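Local coordinates for competence/damage-inducible protein CinA (Agrobacterium tumefaciens, PDB 2A9S), which is of unknown function but belongs to the CinA family, named for its link to competence and DNA damage, whose relatives include nicotinamide-nucleotide amidases, at residues I17-A31 and L43-F57. Numbering follows the deposited sequence. Where two conformers were deposited one is given.
Sequences IITDFTPLGLMVSTA and LTEIAGSSAVVDRGF
I18 on helix 8-24 packs against residues 46-52. Its CG1 lies alongside I46 CG2, 3.7 Å away, the two side chains running in opposite directions, and a bend at chi2 (-49°) lays CD1 against S49 CB (3.7 Å) and V52 CB. V52 spreads its methyls between the helix end and the residues after it: CG1, anti to its backbone N (chi1 171°), meets F21 CB and L26 O, while CG2 lies 3.4 Å from T22 OG1. I17 CG2 rests over the centre of the F21 ring and also touches L43 CD2. One water donates to T22 OG1 and G48 O, another to L26 O and A51 O. Beyond the Schellman turn at G25, M27 CE lies 3.6 Å from A51 O. Parallel strands 28-31 and 53-57 pair through V28 N to V52 O and D54 N to V28 O, both 2.8 Å. Farther along, T30 N donates to R55 O and F57 N to T30 O, which F57 CD2 approaches edge-on at 3.3 Å. D54 OD2 accepts from R99 N and forms a salt bridge with R55 NE, whose terminal nitrogens bridge D63 and D67 of the second subunit. Helix and loop thus join through an apolar interior with water-linked edges, the strands through backbone bonds.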
ATOM      1  N   ILE A  17      -0.543   1.762  17.962  1.00 10.96           N
ATOM      2  CA  ILE A  17      -1.795   2.028  17.263  1.00 11.61           C
ATOM      3  C   ILE A  17      -2.709   0.787  17.305  1.00 11.68           C
ATOM      4  O   ILE A  17      -3.902   0.904  17.626  1.00 11.65           O
ATOM      5  CB  ILE A  17      -1.538   2.496  15.827  1.00 11.07           C
ATOM      6  CG1 ILE A  17      -0.890   3.910  15.861  1.00 10.14           C
ATOM      7  CG2 ILE A  17      -2.829   2.493  15.018  1.00 12.22           C
ATOM      8  CD1 ILE A  17      -0.172   4.274  14.534  1.00 11.57           C
ATOM      9  N   ILE A  18      -2.161  -0.384  16.975  1.00 11.95           N
ATOM     10  CA  ILE A  18      -2.976  -1.608  16.947  1.00 12.04           C
ATOM     11  C   ILE A  18      -3.474  -1.883  18.376  1.00 12.24           C
ATOM     12  O   ILE A  18      -4.653  -2.195  18.572  1.00 11.72           O
ATOM     13  CB  ILE A  18      -2.197  -2.816  16.376  1.00 12.96           C
ATOM     14  CG1 ILE A  18      -1.687  -2.529  14.940  1.00 10.70           C
ATOM     15  CG2 ILE A  18      -3.045  -4.071  16.381  1.00 12.90           C
ATOM     16  CD1 ILE A  18      -2.705  -1.972  13.978  1.00 10.76           C
ATOM     17  N   THR A  19      -2.582  -1.711  19.352  1.00 12.01           N
ATOM     18  CA  THR A  19      -2.915  -2.011  20.739  1.00 12.78           C
ATOM     19  C   THR A  19      -4.029  -1.086  21.277  1.00 12.65           C
ATOM     20  O   THR A  19      -4.960  -1.543  21.926  1.00 12.85           O
ATOM     21  CB  THR A  19      -1.651  -1.979  21.616  1.00 12.62           C
ATOM     22  OG1 THR A  19      -0.675  -2.894  21.069  1.00 13.68           O
ATOM     23  CG2 THR A  19      -1.992  -2.423  23.020  1.00 13.56           C
ATOM     24  N   ASP A  20      -3.924   0.203  20.967  1.00 12.46           N
ATOM     25  CA  ASP A  20      -4.881   1.219  21.420  1.00 13.20           C
ATOM     26  C   ASP A  20      -6.216   1.124  20.684  1.00 12.91           C
ATOM     27  O   ASP A  20      -7.289   1.202  21.307  1.00 12.17           O
ATOM     28  CB  ASP A  20      -4.287   2.625  21.262  1.00 13.41           C
ATOM     29  CG  ASP A  20      -3.385   3.039  22.433  1.00 16.29           C
ATOM     30  OD1 ASP A  20      -3.369   2.372  23.505  1.00 17.36           O
ATOM     31  OD2 ASP A  20      -2.699   4.074  22.282  1.00 20.73           O
ATOM     32  N   PHE A  21      -6.160   0.975  19.354  1.00 12.47           N
ATOM     33  CA  PHE A  21      -7.365   1.106  18.556  1.00 12.98           C
ATOM     34  C   PHE A  21      -8.242  -0.135  18.717  1.00 12.78           C
ATOM     35  O   PHE A  21      -9.463  -0.056  18.581  1.00 12.96           O
ATOM     36  CB  PHE A  21      -7.025   1.334  17.085  1.00 13.53           C
ATOM     37  CG  PHE A  21      -6.545   2.735  16.776  1.00 15.48           C
ATOM     38  CD1 PHE A  21      -5.967   3.533  17.748  1.00 19.17           C
ATOM     39  CD2 PHE A  21      -6.644   3.231  15.485  1.00 19.09           C
ATOM     40  CE1 PHE A  21      -5.512   4.822  17.436  1.00 20.99           C
ATOM     41  CE2 PHE A  21      -6.190   4.517  15.171  1.00 19.44           C
ATOM     42  CZ  PHE A  21      -5.625   5.302  16.139  1.00 16.45           C
ATOM     43  N   THR A  22      -7.628  -1.277  18.999  1.00 12.11           N
ATOM     44  CA  THR A  22      -8.429  -2.522  19.066  1.00 12.45           C
ATOM     45  C   THR A  22      -9.544  -2.433  20.151  1.00 13.34           C
ATOM     46  O   THR A  22     -10.723  -2.633  19.825  1.00 13.04           O
ATOM     47  CB  THR A  22      -7.562  -3.802  19.204  1.00 12.43           C
ATOM     48  OG1 THR A  22      -6.717  -3.976  18.032  1.00 11.56           O
ATOM     49  CG2 THR A  22      -8.475  -5.027  19.357  1.00  9.84           C
ATOM     50  N   PRO A  23      -9.186  -2.163  21.432  1.00 14.63           N
ATOM     51  CA  PRO A  23     -10.261  -2.074  22.450  1.00 14.64           C
ATOM     52  C   PRO A  23     -11.207  -0.891  22.278  1.00 15.46           C
ATOM     53  O   PRO A  23     -12.330  -0.930  22.790  1.00 16.40           O
ATOM     54  CB  PRO A  23      -9.496  -1.952  23.780  1.00 14.49           C
ATOM     55  CG  PRO A  23      -8.153  -1.357  23.397  1.00 14.94           C
ATOM     56  CD  PRO A  23      -7.849  -2.021  22.041  1.00 14.56           C
ATOM     57  N   LEU A  24     -10.748   0.135  21.576  1.00 14.31           N
ATOM     58  CA  LEU A  24     -11.587   1.258  21.221  1.00 15.81           C
ATOM     59  C   LEU A  24     -12.526   0.993  20.025  1.00 15.34           C
ATOM     60  O   LEU A  24     -13.442   1.787  19.762  1.00 16.24           O
ATOM     61  CB  LEU A  24     -10.710   2.510  20.995  1.00 14.85           C
ATOM     62  CG  LEU A  24     -10.014   3.129  22.229  1.00 17.01           C
ATOM     63  CD1 LEU A  24      -8.970   4.169  21.825  1.00 17.26           C
ATOM     64  CD2 LEU A  24     -11.059   3.744  23.146  1.00 19.88           C
ATOM     65  N   GLY A  25     -12.306  -0.117  19.316  1.00 15.01           N
ATOM     66  CA  GLY A  25     -13.117  -0.498  18.150  1.00 15.72           C
ATOM     67  C   GLY A  25     -12.895   0.449  16.982  1.00 16.29           C
ATOM     68  O   GLY A  25     -13.799   0.687  16.174  1.00 17.65           O
ATOM     69  N   LEU A  26     -11.689   0.993  16.879  1.00 14.84           N
ATOM     70  CA  LEU A  26     -11.405   1.974  15.830  1.00 14.54           C
ATOM     71  C   LEU A  26     -10.598   1.366  14.679  1.00 13.91           C
ATOM     72  O   LEU A  26      -9.762   0.473  14.892  1.00 13.25           O
ATOM     73  CB  LEU A  26     -10.640   3.168  16.406  1.00 15.45           C
ATOM     74  CG  LEU A  26     -11.282   3.863  17.619  1.00 17.20           C
ATOM     75  CD1 LEU A  26     -10.273   4.800  18.263  1.00 19.30           C
ATOM     76  CD2 LEU A  26     -12.628   4.551  17.278  1.00 19.90           C
ATOM     77  N   MET A  27     -10.820   1.899  13.483  1.00 12.81           N
ATOM     78  CA  MET A  27     -10.119   1.425  12.304  1.00 13.30           C
ATOM     79  C   MET A  27      -9.502   2.598  11.563  1.00 12.08           C
ATOM     80  O   MET A  27      -9.942   3.759  11.720  1.00 12.42           O
ATOM     81  CB  MET A  27     -11.028   0.633  11.364  1.00 13.57           C
ATOM     82  CG  MET A  27     -11.595  -0.669  11.989  1.00 16.29           C
ATOM     83  SD  MET A  27     -12.470  -1.713  10.793  1.00 13.56           S
ATOM     84  CE  MET A  27     -11.049  -2.593  10.142  1.00 18.16           C
ATOM     85  N   VAL A  28      -8.492   2.277  10.746  1.00 11.72           N
ATOM     86  CA  VAL A  28      -7.722   3.278  10.026  0.50 11.57           C
ATOM     87  C   VAL A  28      -7.681   2.955   8.534  1.00 11.32           C
ATOM     88  O   VAL A  28      -7.698   1.772   8.143  1.00 12.48           O
ATOM     89  CB  VAL A  28      -6.263   3.380  10.581  0.50 11.87           C
ATOM     90  CG1 VAL A  28      -5.546   2.039  10.495  0.50 13.16           C
ATOM     91  CG2 VAL A  28      -5.469   4.499   9.861  0.50 10.90           C
ATOM     92  N   SER A  29      -7.606   3.991   7.723  1.00 10.50           N
ATOM     93  CA  SER A  29      -7.295   3.812   6.313  0.50 10.12           C
ATOM     94  C   SER A  29      -6.151   4.730   5.962  1.00 10.42           C
ATOM     95  O   SER A  29      -5.928   5.734   6.634  1.00 10.75           O
ATOM     96  CB  SER A  29      -8.501   4.086   5.422  0.50  9.95           C
ATOM     97  OG  SER A  29      -8.927   5.423   5.522  0.50  9.41           O
ATOM     98  N   THR A  30      -5.413   4.365   4.922  1.00  9.65           N
ATOM     99  CA  THR A  30      -4.220   5.122   4.581  1.00 10.40           C
ATOM    100  C   THR A  30      -4.329   5.518   3.136  1.00 10.32           C
ATOM    101  O   THR A  30      -4.896   4.768   2.325  1.00 10.27           O
ATOM    102  CB  THR A  30      -2.932   4.251   4.805  1.00 11.84           C
ATOM    103  OG1 THR A  30      -2.956   3.123   3.933  1.00 16.06           O
ATOM    104  CG2 THR A  30      -2.902   3.687   6.253  1.00 10.67           C
ATOM    105  N   ALA A  31      -3.745   6.666   2.801  1.00  9.75           N
ATOM    106  CA  ALA A  31      -3.709   7.137   1.433  1.00 10.24           C
ATOM    107  C   ALA A  31      -2.279   7.586   1.184  1.00 10.21           C
ATOM    108  O   ALA A  31      -1.839   8.537   1.821  1.00 11.21           O
ATOM    109  CB  ALA A  31      -4.641   8.313   1.255  1.00  9.62           C
ATOM    110  N   LEU A  43       1.933  -0.774   9.599  1.00  8.96           N
ATOM    111  CA  LEU A  43       0.812  -1.158  10.471  1.00  9.84           C
ATOM    112  C   LEU A  43       0.527  -2.663  10.432  1.00 10.31           C
ATOM    113  O   LEU A  43       0.203  -3.280  11.468  1.00 10.52           O
ATOM    114  CB  LEU A  43      -0.443  -0.400  10.076  1.00  9.88           C
ATOM    115  CG  LEU A  43      -0.385   1.079  10.479  1.00 11.18           C
ATOM    116  CD1 LEU A  43      -1.414   1.823   9.645  1.00 12.32           C
ATOM    117  CD2 LEU A  43      -0.685   1.268  11.986  1.00 12.62           C
ATOM    118  N   THR A  44       0.683  -3.264   9.245  1.00  9.34           N
ATOM    119  CA  THR A  44       0.288  -4.661   9.091  1.00  9.86           C
ATOM    120  C   THR A  44       1.449  -5.607   9.437  1.00 10.34           C
ATOM    121  O   THR A  44       1.310  -6.823   9.351  1.00 11.02           O
ATOM    122  CB  THR A  44      -0.289  -4.951   7.713  1.00 10.56           C
ATOM    123  OG1 THR A  44       0.659  -4.599   6.716  1.00  9.49           O
ATOM    124  CG2 THR A  44      -1.568  -4.123   7.452  1.00 11.62           C
ATOM    125  N   GLU A  45       2.588  -5.058   9.865  1.00 10.98           N
ATOM    126  CA  GLU A  45       3.628  -5.891  10.506  1.00 12.06           C
ATOM    127  C   GLU A  45       3.163  -6.470  11.873  1.00 13.00           C
ATOM    128  O   GLU A  45       3.678  -7.492  12.341  1.00 14.12           O
ATOM    129  CB  GLU A  45       4.922  -5.085  10.674  1.00 12.12           C
ATOM    130  CG  GLU A  45       5.733  -4.996   9.372  1.00 15.00           C
ATOM    131  CD  GLU A  45       6.312  -6.367   8.965  1.00 19.39           C
ATOM    132  OE1 GLU A  45       7.263  -6.883   9.645  1.00 19.87           O
ATOM    133  OE2 GLU A  45       5.836  -6.905   7.949  1.00 20.39           O
ATOM    134  N   ILE A  46       2.167  -5.830  12.476  1.00 12.69           N
ATOM    135  CA  ILE A  46       1.687  -6.166  13.807  1.00 13.52           C
ATOM    136  C   ILE A  46       0.586  -7.242  13.806  1.00 13.75           C
ATOM    137  O   ILE A  46      -0.463  -7.092  13.150  1.00 13.54           O
ATOM    138  CB  ILE A  46       1.191  -4.888  14.506  1.00 12.73           C
ATOM    139  CG1 ILE A  46       2.243  -3.751  14.390  1.00 13.88           C
ATOM    140  CG2 ILE A  46       0.692  -5.187  15.941  1.00 14.24           C
ATOM    141  CD1 ILE A  46       3.573  -4.041  15.009  1.00 13.61           C
ATOM    142  N   ALA A  47       0.834  -8.336  14.524  1.00 13.85           N
ATOM    143  CA  ALA A  47      -0.191  -9.357  14.675  1.00 14.81           C
ATOM    144  C   ALA A  47      -1.402  -8.741  15.382  1.00 15.20           C
ATOM    145  O   ALA A  47      -1.258  -8.007  16.366  1.00 16.01           O
ATOM    146  CB  ALA A  47       0.344 -10.573  15.428  1.00 15.17           C
ATOM    147  N   GLY A  48      -2.583  -9.007  14.834  1.00 15.12           N
ATOM    148  CA  GLY A  48      -3.818  -8.358  15.283  1.00 15.59           C
ATOM    149  C   GLY A  48      -4.201  -7.125  14.485  1.00 15.28           C
ATOM    150  O   GLY A  48      -5.288  -6.575  14.662  1.00 15.03           O
ATOM    151  N   SER A  49      -3.316  -6.689  13.585  1.00 14.84           N
ATOM    152  CA  SER A  49      -3.611  -5.504  12.766  1.00 14.09           C
ATOM    153  C   SER A  49      -4.879  -5.592  11.874  1.00 14.70           C
ATOM    154  O   SER A  49      -5.468  -4.575  11.509  1.00 14.79           O
ATOM    155  CB  SER A  49      -2.396  -5.103  11.953  1.00 14.48           C
ATOM    156  OG  SER A  49      -2.021  -6.111  11.048  1.00 12.96           O
ATOM    157  N   SER A  50      -5.306  -6.813  11.561  1.00 14.44           N
ATOM    158  CA  SER A  50      -6.513  -7.036  10.765  1.00 15.06           C
ATOM    159  C   SER A  50      -7.751  -6.455  11.453  1.00 15.02           C
ATOM    160  O   SER A  50      -8.716  -6.115  10.783  1.00 16.84           O
ATOM    161  CB  SER A  50      -6.718  -8.528  10.536  1.00 13.88           C
ATOM    162  OG  SER A  50      -6.640  -9.181  11.786  1.00 15.55           O
ATOM    163  N   ALA A  51      -7.704  -6.292  12.776  1.00 15.18           N
ATOM    164  CA  ALA A  51      -8.830  -5.711  13.501  1.00 15.06           C
ATOM    165  C   ALA A  51      -8.964  -4.216  13.254  1.00 15.14           C
ATOM    166  O   ALA A  51     -10.042  -3.640  13.474  1.00 15.23           O
ATOM    167  CB  ALA A  51      -8.679  -5.960  14.996  1.00 14.63           C
ATOM    168  N   VAL A  52      -7.864  -3.595  12.813  1.00 13.85           N
ATOM    169  CA  VAL A  52      -7.737  -2.132  12.832  1.00 13.25           C
ATOM    170  C   VAL A  52      -7.567  -1.547  11.428  1.00 13.47           C
ATOM    171  O   VAL A  52      -8.078  -0.477  11.135  1.00 12.68           O
ATOM    172  CB  VAL A  52      -6.534  -1.696  13.726  1.00 14.27           C
ATOM    173  CG1 VAL A  52      -6.218  -0.170  13.591  1.00 12.54           C
ATOM    174  CG2 VAL A  52      -6.774  -2.080  15.189  1.00 13.45           C
ATOM    175  N   VAL A  53      -6.826  -2.238  10.563  1.00 13.35           N
ATOM    176  CA  VAL A  53      -6.526  -1.659   9.268  1.00 14.29           C
ATOM    177  C   VAL A  53      -7.653  -1.996   8.283  1.00 14.88           C
ATOM    178  O   VAL A  53      -7.892  -3.163   7.969  1.00 16.43           O
ATOM    179  CB  VAL A  53      -5.135  -2.094   8.746  1.00 14.53           C
ATOM    180  CG1 VAL A  53      -4.883  -1.449   7.398  1.00 15.93           C
ATOM    181  CG2 VAL A  53      -4.037  -1.699   9.699  1.00 12.98           C
ATOM    182  N   ASP A  54      -8.354  -0.979   7.818  1.00 13.91           N
ATOM    183  CA  ASP A  54      -9.512  -1.205   6.970  1.00 14.64           C
ATOM    184  C   ASP A  54      -9.084  -1.363   5.521  1.00 14.80           C
ATOM    185  O   ASP A  54      -9.277  -2.439   4.941  1.00 16.94           O
ATOM    186  CB  ASP A  54     -10.528  -0.100   7.149  1.00 14.43           C
ATOM    187  CG  ASP A  54     -11.801  -0.331   6.327  1.00 17.67           C
ATOM    188  OD1 ASP A  54     -12.445  -1.386   6.548  1.00 21.56           O
ATOM    189  OD2 ASP A  54     -12.130   0.535   5.489  1.00 17.94           O
ATOM    190  N   ARG A  55      -8.488  -0.323   4.956  1.00 13.06           N
ATOM    191  CA  ARG A  55      -7.983  -0.416   3.585  1.00 12.23           C
ATOM    192  C   ARG A  55      -6.943   0.644   3.348  1.00 11.86           C
ATOM    193  O   ARG A  55      -6.771   1.566   4.152  1.00 12.44           O
ATOM    194  CB  ARG A  55      -9.122  -0.284   2.552  1.00 11.44           C
ATOM    195  CG  ARG A  55      -9.795   1.085   2.578  1.00 12.56           C
ATOM    196  CD  ARG A  55     -11.112   1.091   1.798  1.00 13.31           C
ATOM    197  NE  ARG A  55     -12.107   0.246   2.439  1.00 14.32           N
ATOM    198  CZ  ARG A  55     -13.255  -0.127   1.881  1.00 17.05           C
ATOM    199  NH1 ARG A  55     -13.593   0.262   0.636  1.00 16.49           N
ATOM    200  NH2 ARG A  55     -14.062  -0.897   2.563  1.00 18.34           N
ATOM    201  N   GLY A  56      -6.254   0.526   2.228  1.00 10.94           N
ATOM    202  CA  GLY A  56      -5.196   1.456   1.888  1.00 11.27           C
ATOM    203  C   GLY A  56      -5.260   1.775   0.419  1.00 11.64           C
ATOM    204  O   GLY A  56      -5.583   0.883  -0.396  1.00 10.32           O
ATOM    205  N   PHE A  57      -4.922   3.032   0.089  1.00 10.19           N
ATOM    206  CA  PHE A  57      -4.881   3.514  -1.303  1.00 12.27           C
ATOM    207  C   PHE A  57      -3.469   3.978  -1.570  1.00 12.79           C
ATOM    208  O   PHE A  57      -2.945   4.788  -0.803  1.00 15.09           O
ATOM    209  CB  PHE A  57      -5.815   4.705  -1.465  1.00 12.38           C
ATOM    210  CG  PHE A  57      -7.232   4.454  -0.982  1.00 13.61           C
ATOM    211  CD1 PHE A  57      -8.192   4.012  -1.884  1.00 17.62           C
ATOM    212  CD2 PHE A  57      -7.598   4.648   0.351  1.00 13.74           C
ATOM    213  CE1 PHE A  57      -9.507   3.778  -1.472  1.00 17.97           C
ATOM    214  CE2 PHE A  57      -8.902   4.401   0.768  1.00 14.01           C
ATOM    215  CZ  PHE A  57      -9.845   3.969  -0.135  1.00 16.50           C
TER
HETATM  216  O   HOH W   1      -5.851  -6.676  17.462  1.00 20.64           O
HETATM  217  O   HOH W   2     -10.756  -2.025  15.681  1.00 16.39           O